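Local coordinates for genome polyprotein (Chicken sicinivirus JSY, PDB 6QWT) that contains the 3Dpol RNA-dependent RNA polymerase, the part described here, which probably copies the viral RNA genome during replication, at residues L232-F237 and T357-T362; G60-E65 and I241-F246; I310-A315 and D351-Q356; K158-G163 and K171-E176; Y151-F156 and Q273-S278. All coordinates share one frame; numbering follows the deposited sequence.

Interaction 1 of 5, residues L232-F237 and T357-T362; sequences LDYSNF and TNYKVT
Val361 and Tyr234 meet on the buried side of two paired strands, where the packing is tight. Val361 CG2 sits over the centre of the Tyr234 ring, 4.3 Å from the centroid and 3° off the normal, a CH-pi contact; Phe237 CD1 lies against the opposite face. The ring edge continues the packing: Tyr234 CE2 is 3.8 Å from Tyr359 CG, and planes at 75° define a T-shaped stack onto the Tyr359 face. Phe237 CE1, 3.6 Å from Tyr359 CE1, completes the aromatic cluster. Both tyrosine hydroxyls are bonded farther off, Tyr234 to Tyr353 and Tyr359 to Ser311. Strands 230-235 and 360-362 are neighbours in the four-stranded antiparallel sheet of the polymerase palm, and the DYSNF sequence marks motif A, with Asp233 beside Asp334 and Asp335 of the YGDD sequence of motif C. Asp233 and Thr362 form a hydrogen-bonded pair, with Asp233 N to Thr362 O and Thr362 N to Asp233 O both 2.8 Å. The side toward exposed Lys360 is the solvent side. Lys360 O receives Ser235 N at 3.1 Å and also Ser235 OG at 2.9 Å, the hydroxyl standing 46° above the carbonyl plane.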
# COMPACT_ATOMS: atom_id res chain seq x y z
N LEU A 232 -14.67 -1.35 3.08
CA LEU A 232 -14.63 0.08 3.34
C LEU A 232 -13.23 0.60 3.07
O LEU A 232 -12.27 -0.16 2.98
CB LEU A 232 -15.07 0.42 4.77
CG LEU A 232 -14.33 -0.18 5.96
CD1 LEU A 232 -13.05 0.57 6.26
CD2 LEU A 232 -15.25 -0.19 7.17
N ASP A 233 -13.14 1.92 2.91
CA ASP A 233 -11.89 2.59 2.63
C ASP A 233 -11.74 3.78 3.56
O ASP A 233 -12.73 4.35 4.03
CB ASP A 233 -11.82 3.05 1.16
CG ASP A 233 -10.43 3.46 0.74
OD1 ASP A 233 -10.24 4.63 0.36
OD2 ASP A 233 -9.51 2.61 0.79
N TYR A 234 -10.50 4.14 3.84
CA TYR A 234 -10.19 5.32 4.63
C TYR A 234 -9.84 6.47 3.71
O TYR A 234 -9.20 6.29 2.68
CB TYR A 234 -9.03 5.06 5.59
CG TYR A 234 -9.28 4.03 6.67
CD1 TYR A 234 -9.30 2.67 6.39
CD2 TYR A 234 -9.49 4.42 7.99
CE1 TYR A 234 -9.52 1.73 7.38
CE2 TYR A 234 -9.71 3.50 8.99
CZ TYR A 234 -9.72 2.15 8.68
OH TYR A 234 -9.94 1.23 9.68
N SER A 235 -10.27 7.67 4.09
CA SER A 235 -9.78 8.90 3.49
C SER A 235 -8.69 9.47 4.37
O SER A 235 -8.89 9.64 5.58
CB SER A 235 -10.91 9.91 3.29
OG SER A 235 -11.84 9.85 4.35
N ASN A 236 -7.52 9.73 3.78
CA ASN A 236 -6.37 10.29 4.50
C ASN A 236 -5.91 9.37 5.63
O ASN A 236 -5.59 9.82 6.73
CB ASN A 236 -6.68 11.69 5.03
CG ASN A 236 -7.56 12.49 4.09
OD1 ASN A 236 -7.13 12.90 3.02
ND2 ASN A 236 -8.81 12.71 4.50
N PHE A 237 -5.89 8.06 5.35
CA PHE A 237 -5.43 7.08 6.33
C PHE A 237 -4.01 7.37 6.79
O PHE A 237 -3.69 7.26 7.98
CB PHE A 237 -5.53 5.68 5.73
CG PHE A 237 -5.32 4.57 6.73
CD1 PHE A 237 -6.07 4.50 7.89
CD2 PHE A 237 -4.39 3.57 6.48
CE1 PHE A 237 -5.89 3.48 8.80
CE2 PHE A 237 -4.20 2.54 7.39
CZ PHE A 237 -4.95 2.49 8.55
N THR A 357 -11.70 8.70 17.31
CA THR A 357 -10.47 8.78 16.53
C THR A 357 -10.54 9.93 15.53
O THR A 357 -11.50 10.72 15.54
CB THR A 357 -10.20 7.47 15.78
OG1 THR A 357 -11.10 7.37 14.67
CG2 THR A 357 -10.39 6.26 16.69
N ASN A 358 -9.53 10.03 14.68
CA ASN A 358 -9.52 10.95 13.55
C ASN A 358 -9.82 10.25 12.23
O ASN A 358 -9.77 10.90 11.18
CB ASN A 358 -8.17 11.67 13.47
CG ASN A 358 -7.94 12.61 14.64
OD1 ASN A 358 -8.86 13.25 15.14
ND2 ASN A 358 -6.69 12.68 15.10
N TYR A 359 -10.12 8.96 12.26
CA TYR A 359 -10.41 8.22 11.04
C TYR A 359 -11.74 8.67 10.44
O TYR A 359 -12.74 8.82 11.15
CB TYR A 359 -10.47 6.72 11.32
CG TYR A 359 -9.18 6.07 11.76
CD1 TYR A 359 -7.99 6.32 11.08
CD2 TYR A 359 -9.15 5.20 12.83
CE1 TYR A 359 -6.80 5.71 11.48
CE2 TYR A 359 -7.98 4.59 13.24
CZ TYR A 359 -6.81 4.84 12.55
OH TYR A 359 -5.65 4.22 12.97
N LYS A 360 -11.75 8.88 9.13
CA LYS A 360 -12.97 9.13 8.37
C LYS A 360 -13.10 8.00 7.36
O LYS A 360 -12.29 7.88 6.44
CB LYS A 360 -12.93 10.49 7.66
CG LYS A 360 -12.85 11.69 8.59
CD LYS A 360 -12.66 12.98 7.78
CE LYS A 360 -12.49 14.20 8.68
NZ LYS A 360 -11.48 15.16 8.14
N VAL A 361 -14.11 7.15 7.54
CA VAL A 361 -14.23 5.92 6.78
C VAL A 361 -15.43 6.01 5.84
O VAL A 361 -16.45 6.63 6.18
CB VAL A 361 -14.32 4.70 7.72
CG1 VAL A 361 -15.75 4.44 8.15
CG2 VAL A 361 -13.73 3.49 7.05
N THR A 362 -15.28 5.43 4.65
CA THR A 362 -16.27 5.55 3.57
C THR A 362 -16.39 4.24 2.80
O THR A 362 -15.54 3.35 2.94
CB THR A 362 -15.87 6.67 2.60
OG1 THR A 362 -14.57 6.41 2.07
CG2 THR A 362 -15.90 8.04 3.28

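Interaction 2 of 5, residues G60-E65 and I241-F246; sequences GGDIDE and IPSVVF
The first turn of helix 243-256, which follows motif A in the palm, is met by the loop 60-65 through Asp62 and Ser243. With CG anti to the backbone N (chi1 -178°), the Asp62 carboxylate meets Ser243 with both oxygens: Ser243 N donates to the syn lone pair of Asp62 OD1 at 2.9 Å, and Ser243 OG donates to Asp62 OD2 at 3.0 Å, 31° out of the carboxylate plane. A water lies 2.8 Å from Asp62 OD1 and 2.7 Å from Ile241 O. Farther along, Val244 N makes a weak 3.4 Å bond to Ile63 O, while Ile63 CB packs 3.6 Å from Pro242 CB. Val244 CG2 comes to 3.5 Å from Asp64 O. Lys290 forms salt bridges with both Asp62 and Asp64. Gly61 is joined by backbone bonding to Ser1, an arrangement consistent with the buried N-terminus that activates picornaviral polymerases. Around the turn, Leu70 of helix 70-81 touches Val244, and Tyr276 of helix 267-276 lies against Ser243.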
# COMPACT_ATOMS: atom_id res chain seq x y z
N GLY A 60 -4.30 17.86 11.24
CA GLY A 60 -5.59 17.90 11.92
C GLY A 60 -5.55 17.46 13.37
O GLY A 60 -6.58 17.55 14.05
N GLY A 61 -4.40 17.00 13.86
CA GLY A 61 -4.29 16.56 15.23
C GLY A 61 -3.81 15.13 15.36
O GLY A 61 -4.01 14.31 14.46
N ASP A 62 -3.16 14.82 16.48
CA ASP A 62 -2.68 13.48 16.78
C ASP A 62 -3.25 13.02 18.11
O ASP A 62 -3.51 13.84 19.00
CB ASP A 62 -1.15 13.43 16.81
CG ASP A 62 -0.61 12.04 17.08
OD1 ASP A 62 -1.10 11.08 16.43
OD2 ASP A 62 0.30 11.90 17.92
N ILE A 63 -3.45 11.72 18.26
CA ILE A 63 -3.96 11.14 19.49
C ILE A 63 -2.83 10.40 20.18
O ILE A 63 -2.21 9.51 19.60
CB ILE A 63 -5.16 10.22 19.23
CG1 ILE A 63 -6.29 11.01 18.57
CG2 ILE A 63 -5.64 9.59 20.53
CD1 ILE A 63 -7.42 10.15 18.03
N ASP A 64 -2.55 10.80 21.43
CA ASP A 64 -1.46 10.22 22.21
C ASP A 64 -1.93 9.20 23.24
O ASP A 64 -1.14 8.34 23.64
CB ASP A 64 -0.70 11.34 22.95
CG ASP A 64 0.38 11.96 22.10
OD1 ASP A 64 1.16 11.20 21.49
OD2 ASP A 64 0.44 13.20 22.03
N GLU A 65 -3.18 9.29 23.68
CA GLU A 65 -3.64 8.38 24.71
C GLU A 65 -4.61 7.35 24.14
O GLU A 65 -5.41 7.68 23.26
CB GLU A 65 -4.34 9.15 25.84
CG GLU A 65 -3.51 10.31 26.38
CD GLU A 65 -2.19 9.85 26.98
OE1 GLU A 65 -2.13 8.71 27.51
OE2 GLU A 65 -1.21 10.62 26.92
N ILE A 241 -3.76 8.19 11.22
CA ILE A 241 -3.35 7.13 12.13
C ILE A 241 -2.72 7.76 13.37
O ILE A 241 -1.75 8.53 13.24
CB ILE A 241 -2.37 6.15 11.46
CG1 ILE A 241 -3.12 5.23 10.49
CG2 ILE A 241 -1.66 5.32 12.52
CD1 ILE A 241 -2.19 4.53 9.52
N PRO A 242 -3.23 7.48 14.56
CA PRO A 242 -2.67 8.10 15.76
C PRO A 242 -1.38 7.42 16.22
O PRO A 242 -1.18 6.22 16.01
CB PRO A 242 -3.79 7.92 16.80
CG PRO A 242 -4.53 6.74 16.34
CD PRO A 242 -4.46 6.73 14.84
N SER A 243 -0.52 8.23 16.84
CA SER A 243 0.75 7.73 17.34
C SER A 243 0.57 6.55 18.29
O SER A 243 1.37 5.61 18.28
CB SER A 243 1.51 8.85 18.06
OG SER A 243 2.20 9.67 17.14
N VAL A 244 -0.49 6.59 19.10
CA VAL A 244 -0.64 5.62 20.18
C VAL A 244 -0.77 4.20 19.64
O VAL A 244 -0.31 3.24 20.27
CB VAL A 244 -1.83 6.02 21.07
CG1 VAL A 244 -3.14 5.96 20.29
CG2 VAL A 244 -1.89 5.15 22.33
N VAL A 245 -1.36 4.03 18.45
CA VAL A 245 -1.51 2.70 17.88
C VAL A 245 -0.15 2.13 17.49
O VAL A 245 0.18 0.98 17.81
CB VAL A 245 -2.47 2.72 16.68
CG1 VAL A 245 -2.62 1.33 16.09
CG2 VAL A 245 -3.83 3.27 17.10
N PHE A 246 0.67 2.93 16.80
CA PHE A 246 2.02 2.49 16.45
C PHE A 246 2.85 2.19 17.69
O PHE A 246 3.60 1.21 17.73
CB PHE A 246 2.72 3.56 15.60
CG PHE A 246 2.46 3.43 14.13
CD1 PHE A 246 2.83 2.29 13.44
CD2 PHE A 246 1.84 4.46 13.43
CE1 PHE A 246 2.59 2.16 12.09
CE2 PHE A 246 1.61 4.34 12.07
CZ PHE A 246 1.98 3.20 11.40
O HOH W 1 -2.25 11.11 13.83

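Interaction 3 of 5, residues I310-A315 and D351-Q356; sequences ISLLSA and DFYHSQ
Tyr353 and Phe352 are sent by different first torsions toward helix 298-316: Tyr353 CG stands anti to its carbonyl carbon (chi1 -86°), whereas Phe352 CG is anti to its backbone N (chi1 166°). In the palm, helix 298-316 and helix 346-356 are the two helices of the βαββαβ core found in picornaviral polymerases, and the segments cross at 100° with axes 10.2 Å apart. Such spacing leaves the two rings to bridge between backbones. The Tyr353 hydroxyl ends at the backbone of the other helix, with OH 3.1 Å from Leu312 N, but the angle is too poor for a hydrogen bond; the OH is instead bonded to Tyr234. The hydroxyl also lies 3.3 Å from Ser311 CB. Phe352 presents a face to Ala315, whose CA is 3.9 Å from the ring centroid in a CH-pi contact, while Gln356 CB packs on the opposite face. Ala315 CB comes closer still to the ring rim, at 3.4 Å from Phe352 CD2. Outside the segments, Trp67 NE1 bonds to Ser314 OG. Ser311 O accepts both Ala315 N and Ser314 OG, the latter at 2.7 Å and tilted from the carbonyl plane.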
# COMPACT_ATOMS: atom_id res chain seq x y z
N ILE A 310 -5.98 -3.48 14.24
CA ILE A 310 -6.17 -3.05 15.62
C ILE A 310 -7.29 -2.02 15.71
O ILE A 310 -8.16 -2.09 16.59
CB ILE A 310 -4.85 -2.48 16.18
CG1 ILE A 310 -3.71 -3.49 16.05
CG2 ILE A 310 -5.03 -2.02 17.62
CD1 ILE A 310 -3.57 -4.41 17.21
N SER A 311 -7.28 -1.04 14.80
CA SER A 311 -8.28 0.03 14.85
C SER A 311 -9.68 -0.52 14.65
O SER A 311 -10.61 -0.18 15.40
CB SER A 311 -7.94 1.09 13.80
OG SER A 311 -6.62 1.57 13.99
N LEU A 312 -9.87 -1.38 13.64
CA LEU A 312 -11.18 -1.98 13.39
C LEU A 312 -11.65 -2.79 14.60
O LEU A 312 -12.81 -2.68 15.01
CB LEU A 312 -11.13 -2.86 12.15
CG LEU A 312 -10.96 -2.16 10.80
CD1 LEU A 312 -10.43 -3.14 9.76
CD2 LEU A 312 -12.28 -1.54 10.35
N LEU A 313 -10.76 -3.61 15.16
CA LEU A 313 -11.12 -4.41 16.33
C LEU A 313 -11.52 -3.51 17.50
O LEU A 313 -12.44 -3.84 18.26
CB LEU A 313 -9.97 -5.33 16.71
CG LEU A 313 -9.71 -6.51 15.77
CD1 LEU A 313 -8.31 -7.07 15.94
CD2 LEU A 313 -10.74 -7.61 15.97
N SER A 314 -10.84 -2.37 17.67
CA SER A 314 -11.19 -1.47 18.77
C SER A 314 -12.59 -0.88 18.58
O SER A 314 -13.25 -0.51 19.55
CB SER A 314 -10.15 -0.36 18.92
OG SER A 314 -10.34 0.66 17.95
N ALA A 315 -13.05 -0.80 17.33
CA ALA A 315 -14.41 -0.35 17.05
C ALA A 315 -15.42 -1.46 17.29
O ALA A 315 -16.48 -1.22 17.88
CB ALA A 315 -14.51 0.14 15.60
N ASP A 351 -19.33 5.52 12.98
CA ASP A 351 -19.75 6.39 14.07
C ASP A 351 -18.79 6.31 15.25
O ASP A 351 -18.51 7.33 15.90
CB ASP A 351 -21.18 6.04 14.51
CG ASP A 351 -22.21 6.33 13.43
OD1 ASP A 351 -23.17 5.55 13.30
OD2 ASP A 351 -22.06 7.34 12.70
N PHE A 352 -18.27 5.12 15.55
CA PHE A 352 -17.28 5.00 16.61
C PHE A 352 -16.01 5.77 16.26
O PHE A 352 -15.42 6.44 17.11
CB PHE A 352 -16.94 3.53 16.88
CG PHE A 352 -15.70 3.36 17.72
CD1 PHE A 352 -15.77 3.42 19.10
CD2 PHE A 352 -14.47 3.16 17.12
CE1 PHE A 352 -14.63 3.27 19.87
CE2 PHE A 352 -13.32 3.01 17.89
CZ PHE A 352 -13.41 3.07 19.26
N TYR A 353 -15.56 5.65 15.00
CA TYR A 353 -14.36 6.36 14.57
C TYR A 353 -14.52 7.87 14.72
O TYR A 353 -13.58 8.56 15.12
CB TYR A 353 -14.03 6.00 13.12
CG TYR A 353 -13.20 4.75 12.94
CD1 TYR A 353 -13.03 4.18 11.69
CD2 TYR A 353 -12.59 4.13 14.03
CE1 TYR A 353 -12.27 3.04 11.51
CE2 TYR A 353 -11.83 2.98 13.86
CZ TYR A 353 -11.67 2.44 12.60
OH TYR A 353 -10.92 1.30 12.42
N HIS A 354 -15.71 8.39 14.41
CA HIS A 354 -15.93 9.83 14.49
C HIS A 354 -15.84 10.33 15.93
O HIS A 354 -15.40 11.46 16.16
CB HIS A 354 -17.30 10.19 13.91
CG HIS A 354 -17.41 9.94 12.44
ND1 HIS A 354 -18.60 9.55 11.84
CD2 HIS A 354 -16.50 10.01 11.44
CE1 HIS A 354 -18.41 9.40 10.54
NE2 HIS A 354 -17.14 9.67 10.28
N SER A 355 -16.24 9.51 16.90
CA SER A 355 -16.31 9.97 18.28
C SER A 355 -15.04 9.72 19.08
O SER A 355 -14.84 10.36 20.12
CB SER A 355 -17.49 9.30 18.99
OG SER A 355 -17.21 7.94 19.28
N GLN A 356 -14.17 8.81 18.63
CA GLN A 356 -12.98 8.43 19.39
C GLN A 356 -11.67 8.58 18.63
O GLN A 356 -10.62 8.58 19.27
CB GLN A 356 -13.09 6.98 19.87
CG GLN A 356 -14.24 6.71 20.83
CD GLN A 356 -14.07 7.43 22.16
OE1 GLN A 356 -13.00 7.40 22.76
NE2 GLN A 356 -15.13 8.09 22.61

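Interaction 4 of 5, residues K158-G163 and K171-E176; sequences KDELRG and KTRLIE
Arg173 and Glu160 carry the contact through a bidentate, side-on salt bridge. Arg173 NE donates to Glu160 OE1 at 3.0 Å and Arg173 NH2 to the syn lone pair of Glu160 OE2 at 2.8 Å, with the two planes 7° apart. The bend at Arg173 chi3 (-76°) sets NE for this grip, and the Glu160 chain is extended beyond CG. Lys158 runs alongside Arg173 in the same direction and lays CD over the guanidinium face, 3.8 Å from Arg173 NH2. The KDELR and TRLIE sequences identify motif F of the fingers, which in picornaviral polymerases lines the nucleotide entry channel, so the neighbouring basic groups probably face that channel. Arg162, bent at chi2 and chi3, crosses Arg173 at about a right angle and receives Arg173 CG over its guanidinium face. Its NE and NH2 both donate to one acceptor, Lys171 O, with NH2 to O at 2.8 Å. A water donates to Lys158 O and to Glu160 OE1 and accepts from Arg173 N, while Lys158 N bonds directly to Arg173 O at 2.8 Å.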
# COMPACT_ATOMS: atom_id res chain seq x y z
N LYS A 158 2.48 12.66 -6.02
CA LYS A 158 2.44 11.39 -6.74
C LYS A 158 1.94 11.61 -8.16
O LYS A 158 0.78 12.00 -8.36
CB LYS A 158 1.58 10.38 -6.00
CG LYS A 158 1.68 8.98 -6.60
CD LYS A 158 0.85 7.93 -5.86
CE LYS A 158 1.61 6.61 -5.81
NZ LYS A 158 1.57 6.04 -4.43
N ASP A 159 2.80 11.34 -9.13
CA ASP A 159 2.48 11.45 -10.55
C ASP A 159 1.69 10.22 -10.97
O ASP A 159 2.26 9.13 -11.10
CB ASP A 159 3.77 11.60 -11.34
CG ASP A 159 3.54 11.91 -12.81
OD1 ASP A 159 4.55 11.95 -13.55
OD2 ASP A 159 2.38 12.10 -13.25
N GLU A 160 0.38 10.37 -11.17
CA GLU A 160 -0.49 9.24 -11.44
C GLU A 160 -1.79 9.74 -12.06
O GLU A 160 -2.13 10.92 -11.95
CB GLU A 160 -0.79 8.44 -10.17
CG GLU A 160 -1.89 9.06 -9.31
CD GLU A 160 -1.97 8.47 -7.92
OE1 GLU A 160 -2.22 9.24 -6.96
OE2 GLU A 160 -1.80 7.25 -7.78
N LEU A 161 -2.51 8.82 -12.71
CA LEU A 161 -3.83 9.14 -13.23
C LEU A 161 -4.82 9.34 -12.09
O LEU A 161 -4.82 8.59 -11.11
CB LEU A 161 -4.33 8.03 -14.16
CG LEU A 161 -3.69 7.89 -15.54
CD1 LEU A 161 -4.39 6.79 -16.33
CD2 LEU A 161 -3.71 9.20 -16.31
N ARG A 162 -5.67 10.35 -12.22
CA ARG A 162 -6.70 10.65 -11.23
C ARG A 162 -8.00 10.97 -11.94
O ARG A 162 -8.00 11.41 -13.09
CB ARG A 162 -6.29 11.82 -10.32
CG ARG A 162 -4.98 11.60 -9.58
CD ARG A 162 -5.18 10.71 -8.37
NE ARG A 162 -5.58 11.48 -7.20
CZ ARG A 162 -6.15 10.97 -6.12
NH1 ARG A 162 -6.39 9.66 -6.05
NH2 ARG A 162 -6.47 11.76 -5.10
N GLY A 163 -9.11 10.75 -11.24
CA GLY A 163 -10.40 11.17 -11.76
C GLY A 163 -10.41 12.65 -12.08
O GLY A 163 -9.75 13.46 -11.42
N LYS A 171 -6.61 17.56 -5.95
CA LYS A 171 -6.46 16.53 -4.92
C LYS A 171 -5.51 15.46 -5.43
O LYS A 171 -5.92 14.41 -5.94
CB LYS A 171 -7.81 15.94 -4.55
CG LYS A 171 -8.75 16.86 -3.79
CD LYS A 171 -10.08 16.16 -3.57
CE LYS A 171 -11.09 17.07 -2.89
NZ LYS A 171 -12.41 16.38 -2.74
N THR A 172 -4.22 15.72 -5.30
CA THR A 172 -3.19 14.77 -5.69
C THR A 172 -2.49 14.24 -4.45
O THR A 172 -2.26 14.98 -3.49
CB THR A 172 -2.19 15.41 -6.65
OG1 THR A 172 -1.15 16.06 -5.91
CG2 THR A 172 -2.91 16.43 -7.51
N ARG A 173 -2.19 12.94 -4.46
CA ARG A 173 -1.65 12.28 -3.29
C ARG A 173 -0.15 12.53 -3.17
O ARG A 173 0.51 13.04 -4.08
CB ARG A 173 -1.93 10.77 -3.35
CG ARG A 173 -3.40 10.43 -3.53
CD ARG A 173 -3.66 8.96 -3.26
NE ARG A 173 -3.22 8.12 -4.37
CZ ARG A 173 -2.88 6.84 -4.25
NH1 ARG A 173 -2.92 6.26 -3.06
NH2 ARG A 173 -2.49 6.15 -5.31
N LEU A 174 0.39 12.17 -2.01
CA LEU A 174 1.81 12.27 -1.74
C LEU A 174 2.45 10.89 -1.83
O LEU A 174 1.83 9.88 -1.48
CB LEU A 174 2.06 12.87 -0.35
CG LEU A 174 1.54 14.28 -0.12
CD1 LEU A 174 1.40 14.55 1.37
CD2 LEU A 174 2.46 15.30 -0.77
N ILE A 175 3.68 10.85 -2.32
CA ILE A 175 4.50 9.64 -2.31
C ILE A 175 5.78 9.97 -1.57
O ILE A 175 6.46 10.96 -1.89
CB ILE A 175 4.77 9.12 -3.73
CG1 ILE A 175 5.76 7.95 -3.70
CG2 ILE A 175 5.26 10.23 -4.65
CD1 ILE A 175 5.98 7.29 -5.05
N GLU A 176 6.11 9.16 -0.56
CA GLU A 176 7.24 9.42 0.31
C GLU A 176 8.14 8.19 0.33
O GLU A 176 7.66 7.07 0.48
CB GLU A 176 6.77 9.78 1.73
CG GLU A 176 5.51 10.64 1.74
CD GLU A 176 5.36 11.46 3.01
OE1 GLU A 176 4.34 11.30 3.71
OE2 GLU A 176 6.26 12.27 3.31
O HOH W 2 -1.66 11.77 -7.07

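Interaction 5 of 5, residues Y151-F156 and Q273-S278; sequences YFYTTF and QSIYLS
The backbones of Tyr151 and Ser274 stay well apart, their CA atoms 8.0 Å from each other, where the start of strand 152-157 passes the end of helix 267-276, whose chain leaves helical geometry at Leu277. Side chains span the gap. Tyr151 CG lies between its backbone N and carbonyl carbon (chi1 60°), and at the end of the ring the OH is 2.8 Å from Ser274 OG. Ser274 OG is also bonded to Tyr271 O in the last turns of the helix. Tyr153 comes in beside Tyr151, its CE2 at 3.9 Å from Ser278 CB and its OH at 4.1 Å from Ile275 CG1. In the mixed five-stranded sheet, which also carries strand 174-177 of motif F in the fingers, strand 152-157 runs parallel to strand 277-282. The chain passes from helix 267-276 into strand 277-282 where the two tyrosines touch it. Ser274 O lies near the plane of the Tyr153 ring at its edge. A water lies between the backbones, 3.1 Å from both Tyr151 O and Ser274 O, and stands over one face of the Tyr151 ring, toward the rim. Ser278 OG is held by His280 NE2, whose ring also meets that of Tyr153.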
# COMPACT_ATOMS: atom_id res chain seq x y z
N TYR A 151 16.62 9.85 10.19
CA TYR A 151 16.66 9.89 8.74
C TYR A 151 15.45 10.66 8.22
O TYR A 151 14.49 10.91 8.95
CB TYR A 151 16.70 8.47 8.15
CG TYR A 151 15.51 7.62 8.52
CD1 TYR A 151 14.36 7.62 7.74
CD2 TYR A 151 15.52 6.82 9.65
CE1 TYR A 151 13.26 6.85 8.07
CE2 TYR A 151 14.43 6.04 9.99
CZ TYR A 151 13.30 6.06 9.20
OH TYR A 151 12.21 5.30 9.53
N PHE A 152 15.52 11.02 6.94
CA PHE A 152 14.51 11.85 6.28
C PHE A 152 13.76 11.03 5.24
O PHE A 152 14.37 10.31 4.45
CB PHE A 152 15.16 13.05 5.59
CG PHE A 152 15.58 14.15 6.53
CD1 PHE A 152 14.67 15.11 6.93
CD2 PHE A 152 16.88 14.23 6.98
CE1 PHE A 152 15.05 16.13 7.79
CE2 PHE A 152 17.27 15.25 7.84
CZ PHE A 152 16.35 16.20 8.24
N TYR A 153 12.43 11.17 5.23
CA TYR A 153 11.63 10.76 4.09
C TYR A 153 11.63 11.88 3.05
O TYR A 153 11.44 13.05 3.40
CB TYR A 153 10.19 10.44 4.51
CG TYR A 153 10.02 9.16 5.29
CD1 TYR A 153 9.68 7.97 4.65
CD2 TYR A 153 10.17 9.14 6.67
CE1 TYR A 153 9.52 6.79 5.38
CE2 TYR A 153 10.01 7.97 7.40
CZ TYR A 153 9.68 6.80 6.75
OH TYR A 153 9.53 5.64 7.48
N THR A 154 11.84 11.53 1.79
CA THR A 154 11.65 12.47 0.69
C THR A 154 10.19 12.45 0.26
O THR A 154 9.64 11.39 -0.04
CB THR A 154 12.55 12.13 -0.50
OG1 THR A 154 12.29 10.79 -0.92
CG2 THR A 154 14.01 12.27 -0.12
N THR A 155 9.57 13.63 0.23
CA THR A 155 8.14 13.76 -0.07
C THR A 155 7.96 14.38 -1.45
O THR A 155 8.58 15.41 -1.76
CB THR A 155 7.44 14.62 0.98
OG1 THR A 155 7.64 14.05 2.28
CG2 THR A 155 5.95 14.71 0.69
N PHE A 156 7.12 13.77 -2.27
CA PHE A 156 6.80 14.26 -3.60
C PHE A 156 5.30 14.19 -3.83
O PHE A 156 4.56 13.50 -3.11
CB PHE A 156 7.52 13.46 -4.70
CG PHE A 156 9.02 13.50 -4.60
CD1 PHE A 156 9.71 14.68 -4.85
CD2 PHE A 156 9.74 12.36 -4.28
CE1 PHE A 156 11.09 14.73 -4.77
CE2 PHE A 156 11.12 12.40 -4.20
CZ PHE A 156 11.79 13.58 -4.44
N GLN A 273 9.34 4.47 16.50
CA GLN A 273 9.21 5.90 16.77
C GLN A 273 9.60 6.73 15.56
O GLN A 273 8.97 7.76 15.27
CB GLN A 273 10.05 6.30 17.99
CG GLN A 273 9.88 7.77 18.36
CD GLN A 273 10.61 8.15 19.63
OE1 GLN A 273 11.75 7.75 19.85
NE2 GLN A 273 9.95 8.94 20.47
N SER A 274 10.62 6.30 14.82
CA SER A 274 11.00 6.99 13.60
C SER A 274 9.94 6.88 12.51
O SER A 274 10.08 7.53 11.46
CB SER A 274 12.35 6.46 13.07
OG SER A 274 12.17 5.30 12.29
N ILE A 275 8.90 6.08 12.73
CA ILE A 275 7.80 5.96 11.79
C ILE A 275 6.65 6.89 12.15
O ILE A 275 6.11 7.57 11.28
CB ILE A 275 7.33 4.49 11.72
CG1 ILE A 275 8.29 3.67 10.86
CG2 ILE A 275 5.91 4.40 11.17
CD1 ILE A 275 8.10 2.19 10.99
N TYR A 276 6.26 6.96 13.43
CA TYR A 276 5.16 7.83 13.82
C TYR A 276 5.60 9.22 14.26
O TYR A 276 4.76 10.11 14.39
CB TYR A 276 4.30 7.17 14.93
CG TYR A 276 4.97 6.94 16.27
CD1 TYR A 276 5.34 5.66 16.66
CD2 TYR A 276 5.19 7.98 17.17
CE1 TYR A 276 5.92 5.42 17.89
CE2 TYR A 276 5.78 7.76 18.40
CZ TYR A 276 6.15 6.47 18.76
OH TYR A 276 6.73 6.22 19.97
N LEU A 277 6.90 9.43 14.49
CA LEU A 277 7.48 10.75 14.71
C LEU A 277 8.59 10.91 13.68
O LEU A 277 9.78 10.80 13.99
CB LEU A 277 8.00 10.91 16.15
CG LEU A 277 8.40 12.32 16.59
CD1 LEU A 277 7.22 13.28 16.44
CD2 LEU A 277 8.90 12.32 18.02
N SER A 278 8.20 11.16 12.43
CA SER A 278 9.07 11.03 11.28
C SER A 278 9.50 12.39 10.75
O SER A 278 8.79 13.38 10.87
CB SER A 278 8.37 10.25 10.17
OG SER A 278 7.16 10.89 9.80
O HOH W 3 12.00 9.55 10.19

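In the fold
Along the chain, interaction 4 is nested in the loop closed by interaction 5, and interaction 3 in that closed by interaction 1. Interactions 1 and 3 are tightly joined, their centres about 10 Å apart, through helix 346-356, which leads into strand 360-362, and through hydroxyl bonds of Tyr234 and Tyr359; both belong to the palm. Interaction 2, its centre about 14 Å from that of interaction 1 and about 15 Å from that of interaction 5, touches both, linking the palm with helix 267-276. Interactions 4 and 5 share the mixed sheet containing neighbouring strands 152-157 and 174-177. The centres of interactions 3 and 4 are about 27 Å apart. The set thus runs from the motif F side to the palm across one polymerase.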